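Local coordinates for ABC transporter periplasmic substrate-binding protein (Desulfovibrio alaskensis, PDB 5MY5), which binds tungstate with high selectivity in the periplasm, probably delivering it to an ABC transporter for uptake into the cell, at residues Leu45-Leu57 against Lys244-Ile258. The protein carries 2 engineered substitutions. Residues are numbered along the deposited sequence; the frame is centred on the assembly and turned at random.
Sequences LAPQFTKDTGIEL and KFVNWMASPATQKTI
Trp248 lays one face of its indole over the backbone and CB of Phe49, a knob set into the hole formed by Leu45, Phe49, Asp52 and Thr53. Phe49 CB stands 3.7 Å from the centroid of the six-membered ring, almost on its normal, a CH-pi contact. In the ring plane, Trp248 NE1 donates to the anti lone pair of Asp52 OD2 (2.9 Å, N-H...O angle 162°), which, with Phe49 packed against the face, helps hold the indole's rotation. With CG anti to the backbone N, the Phe49 ring reaches Phe245, whose CD1 edge points at the centre of its face in a T-shaped pair, planes at 89°. Leu45 reciprocates as a knob among Trp248, Met249, Thr257 and Ile258, its CD1 lying 3.8 Å from Met249 SD. At the far end, Ile55 CD1 rests 3.6 Å from Lys244 CG, while a water links Lys244 NZ to Thr53 O. Segment 45-53 of helix 41-53 crosses segment 244-250 of helix 239-250 at 109° and runs nearly antiparallel to segment 252-258, N-capped by Ser251. On the sheet side, Phe245 meets Leu28 and Met30 of strand 27-33, and Met249 and Ile258 reach strand 100-112, within a periplasmic-binding-protein fold.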
# COMPACT_ATOMS: atom_id res chain seq x y z
N LEU A 45 11.44 -11.98 3.31
CA LEU A 45 10.59 -13.10 3.69
C LEU A 45 10.88 -14.34 2.90
O LEU A 45 10.77 -15.47 3.45
CB LEU A 45 9.09 -12.73 3.53
CG LEU A 45 8.58 -11.74 4.53
CD1 LEU A 45 7.08 -11.52 4.26
CD2 LEU A 45 8.80 -12.10 6.03
N ALA A 46 11.11 -14.18 1.61
CA ALA A 46 11.18 -15.36 0.72
C ALA A 46 12.28 -16.40 1.14
O ALA A 46 11.99 -17.58 1.25
CB ALA A 46 11.30 -14.98 -0.72
N PRO A 47 13.50 -15.96 1.52
CA PRO A 47 14.48 -17.00 1.95
C PRO A 47 14.07 -17.65 3.26
O PRO A 47 14.29 -18.85 3.47
CB PRO A 47 15.79 -16.21 2.16
CG PRO A 47 15.60 -14.92 1.50
CD PRO A 47 14.13 -14.65 1.32
N GLN A 48 13.39 -16.90 4.13
CA GLN A 48 12.90 -17.51 5.38
C GLN A 48 11.78 -18.56 5.13
O GLN A 48 11.71 -19.64 5.74
CB GLN A 48 12.41 -16.46 6.38
CG GLN A 48 13.43 -15.32 6.64
CD GLN A 48 13.06 -14.24 7.68
OE1 GLN A 48 13.03 -14.49 8.89
NE2 GLN A 48 12.91 -12.98 7.20
N PHE A 49 10.85 -18.22 4.24
CA PHE A 49 9.80 -19.14 3.82
C PHE A 49 10.46 -20.40 3.25
O PHE A 49 10.01 -21.54 3.57
CB PHE A 49 8.91 -18.46 2.72
CG PHE A 49 7.85 -19.36 2.12
CD1 PHE A 49 6.93 -19.96 2.85
CD2 PHE A 49 7.88 -19.65 0.71
CE1 PHE A 49 5.96 -20.80 2.31
CE2 PHE A 49 6.90 -20.44 0.16
CZ PHE A 49 5.92 -21.01 0.97
N THR A 50 11.47 -20.28 2.40
CA THR A 50 12.10 -21.46 1.80
C THR A 50 12.86 -22.30 2.87
O THR A 50 12.73 -23.55 2.87
CB THR A 50 13.08 -21.10 0.69
OG1 THR A 50 12.36 -20.46 -0.37
CG2 THR A 50 13.78 -22.35 0.12
N LYS A 51 13.54 -21.62 3.79
CA LYS A 51 14.16 -22.33 4.95
C LYS A 51 13.17 -23.12 5.73
O LYS A 51 13.42 -24.27 6.15
CB LYS A 51 14.78 -21.30 5.91
CG LYS A 51 15.51 -21.87 7.10
CD LYS A 51 17.00 -21.73 6.88
CE LYS A 51 17.77 -22.12 8.13
NZ LYS A 51 18.99 -22.86 7.70
N ASP A 52 12.02 -22.52 6.02
CA ASP A 52 11.02 -23.17 6.87
C ASP A 52 10.17 -24.23 6.23
O ASP A 52 9.67 -25.14 6.92
CB ASP A 52 10.09 -22.13 7.51
CG ASP A 52 10.79 -21.19 8.46
OD1 ASP A 52 11.92 -21.47 8.97
OD2 ASP A 52 10.19 -20.11 8.75
N THR A 53 10.00 -24.15 4.92
CA THR A 53 9.00 -24.97 4.26
C THR A 53 9.50 -25.81 3.05
O THR A 53 8.76 -26.70 2.61
CB THR A 53 7.78 -24.15 3.70
OG1 THR A 53 8.23 -23.39 2.60
CG2 THR A 53 7.22 -23.23 4.67
N GLY A 54 10.71 -25.51 2.60
CA GLY A 54 11.33 -26.09 1.44
C GLY A 54 10.85 -25.55 0.14
O GLY A 54 11.31 -26.03 -0.87
N ILE A 55 9.89 -24.65 0.14
CA ILE A 55 9.24 -24.20 -1.08
C ILE A 55 9.93 -22.94 -1.53
O ILE A 55 10.13 -22.06 -0.75
CB ILE A 55 7.73 -23.92 -0.83
CG1 ILE A 55 7.03 -25.17 -0.36
CG2 ILE A 55 7.11 -23.32 -2.13
CD1 ILE A 55 5.67 -24.86 0.23
N GLU A 56 10.34 -22.86 -2.83
CA GLU A 56 10.88 -21.66 -3.44
C GLU A 56 9.71 -20.72 -3.90
O GLU A 56 8.79 -21.20 -4.55
CB GLU A 56 11.74 -22.01 -4.69
CG GLU A 56 12.34 -20.75 -5.35
CD GLU A 56 13.07 -21.01 -6.69
OE1 GLU A 56 13.10 -22.15 -7.15
OE2 GLU A 56 13.46 -20.02 -7.33
N LEU A 57 9.77 -19.45 -3.48
CA LEU A 57 8.75 -18.44 -3.88
C LEU A 57 9.34 -17.58 -4.96
O LEU A 57 10.36 -16.94 -4.77
CB LEU A 57 8.36 -17.56 -2.70
CG LEU A 57 7.36 -16.44 -2.96
CD1 LEU A 57 5.96 -16.95 -3.28
CD2 LEU A 57 7.29 -15.42 -1.80
N LYS A 244 0.30 -23.40 1.94
CA LYS A 244 1.45 -23.42 2.83
C LYS A 244 1.99 -22.03 3.06
O LYS A 244 2.40 -21.67 4.18
CB LYS A 244 2.49 -24.37 2.30
CG LYS A 244 3.71 -24.60 3.18
CD LYS A 244 3.45 -25.37 4.49
CE LYS A 244 2.78 -26.76 4.31
NZ LYS A 244 3.65 -27.77 3.57
N PHE A 245 2.02 -21.20 2.02
CA PHE A 245 2.48 -19.82 2.16
C PHE A 245 1.53 -19.06 3.09
O PHE A 245 2.01 -18.25 3.87
CB PHE A 245 2.61 -19.11 0.77
CG PHE A 245 3.08 -17.72 0.85
CD1 PHE A 245 4.40 -17.43 1.07
CD2 PHE A 245 2.19 -16.70 0.72
CE1 PHE A 245 4.84 -16.11 1.15
CE2 PHE A 245 2.66 -15.38 0.73
CZ PHE A 245 3.94 -15.09 0.96
N VAL A 246 0.21 -19.20 2.89
CA VAL A 246 -0.77 -18.48 3.74
C VAL A 246 -0.57 -18.90 5.15
O VAL A 246 -0.55 -18.06 6.07
CB VAL A 246 -2.20 -18.72 3.28
CG1 VAL A 246 -3.25 -18.08 4.14
CG2 VAL A 246 -2.42 -18.20 1.89
N ASN A 247 -0.37 -20.19 5.33
CA ASN A 247 -0.20 -20.71 6.70
C ASN A 247 1.03 -20.11 7.34
O ASN A 247 1.01 -19.70 8.48
CB ASN A 247 -0.16 -22.25 6.65
CG ASN A 247 0.03 -22.86 8.00
OD1 ASN A 247 1.14 -22.99 8.46
ND2 ASN A 247 -1.08 -23.30 8.60
N TRP A 248 2.17 -20.13 6.61
CA TRP A 248 3.35 -19.54 7.05
C TRP A 248 3.25 -18.05 7.39
O TRP A 248 3.69 -17.60 8.47
CB TRP A 248 4.46 -19.81 6.03
CG TRP A 248 5.82 -19.31 6.45
CD1 TRP A 248 6.68 -19.93 7.31
CD2 TRP A 248 6.48 -18.13 6.02
NE1 TRP A 248 7.79 -19.19 7.47
CE2 TRP A 248 7.72 -18.08 6.66
CE3 TRP A 248 6.14 -17.07 5.13
CZ2 TRP A 248 8.61 -17.04 6.48
CZ3 TRP A 248 7.01 -16.08 4.92
CH2 TRP A 248 8.25 -16.04 5.59
N MET A 249 2.57 -17.27 6.52
CA MET A 249 2.57 -15.84 6.72
C MET A 249 1.68 -15.50 7.91
O MET A 249 1.90 -14.44 8.53
CB MET A 249 1.88 -15.10 5.53
CG MET A 249 2.77 -15.09 4.33
SD MET A 249 4.14 -13.89 4.46
CE MET A 249 3.21 -12.34 4.10
N ALA A 250 0.64 -16.32 8.17
CA ALA A 250 -0.33 -16.02 9.28
C ALA A 250 0.19 -16.55 10.65
O ALA A 250 -0.43 -16.29 11.67
CB ALA A 250 -1.68 -16.65 9.00
N SER A 251 1.29 -17.27 10.64
CA SER A 251 1.81 -17.90 11.89
C SER A 251 2.27 -16.79 12.79
O SER A 251 2.78 -15.75 12.34
CB SER A 251 2.99 -18.83 11.52
OG SER A 251 4.15 -18.19 11.12
N PRO A 252 2.14 -16.98 14.10
CA PRO A 252 2.73 -15.96 14.98
C PRO A 252 4.17 -15.55 14.72
O PRO A 252 4.54 -14.37 14.86
CB PRO A 252 2.63 -16.66 16.36
CG PRO A 252 1.41 -17.51 16.23
CD PRO A 252 1.37 -18.01 14.81
N ALA A 253 5.06 -16.49 14.40
CA ALA A 253 6.46 -16.16 14.24
C ALA A 253 6.62 -15.28 12.99
O ALA A 253 7.39 -14.36 13.01
CB ALA A 253 7.34 -17.42 14.14
N THR A 254 5.93 -15.61 11.87
CA THR A 254 6.13 -14.78 10.67
C THR A 254 5.42 -13.43 10.84
O THR A 254 5.93 -12.44 10.41
CB THR A 254 5.65 -15.49 9.40
OG1 THR A 254 6.34 -16.78 9.29
CG2 THR A 254 5.91 -14.67 8.17
N GLN A 255 4.27 -13.39 11.50
CA GLN A 255 3.65 -12.11 11.92
C GLN A 255 4.62 -11.21 12.65
O GLN A 255 4.78 -10.05 12.34
CB GLN A 255 2.37 -12.38 12.66
CG GLN A 255 1.25 -13.02 11.84
CD GLN A 255 0.52 -11.99 11.04
OE1 GLN A 255 -0.21 -11.20 11.64
NE2 GLN A 255 0.69 -12.01 9.68
N LYS A 256 5.34 -11.80 13.61
CA LYS A 256 6.32 -11.05 14.34
C LYS A 256 7.40 -10.56 13.40
O LYS A 256 7.80 -9.42 13.49
CB LYS A 256 6.89 -11.90 15.52
CG LYS A 256 7.92 -11.19 16.36
CD LYS A 256 8.37 -12.02 17.55
CE LYS A 256 9.18 -11.10 18.47
NZ LYS A 256 10.10 -11.82 19.41
N THR A 257 7.89 -11.39 12.48
CA THR A 257 8.90 -11.03 11.51
C THR A 257 8.39 -9.84 10.64
O THR A 257 9.19 -8.91 10.29
CB THR A 257 9.29 -12.18 10.55
OG1 THR A 257 9.85 -13.32 11.30
CG2 THR A 257 10.32 -11.77 9.52
N ILE A 258 7.12 -9.91 10.22
CA ILE A 258 6.58 -8.80 9.39
C ILE A 258 6.57 -7.52 10.24
O ILE A 258 7.02 -6.44 9.76
CB ILE A 258 5.20 -9.19 8.94
CG1 ILE A 258 5.32 -10.31 7.88
CG2 ILE A 258 4.43 -7.97 8.38
CD1 ILE A 258 4.00 -10.91 7.54
O HOH W 1 6.34 -27.33 4.07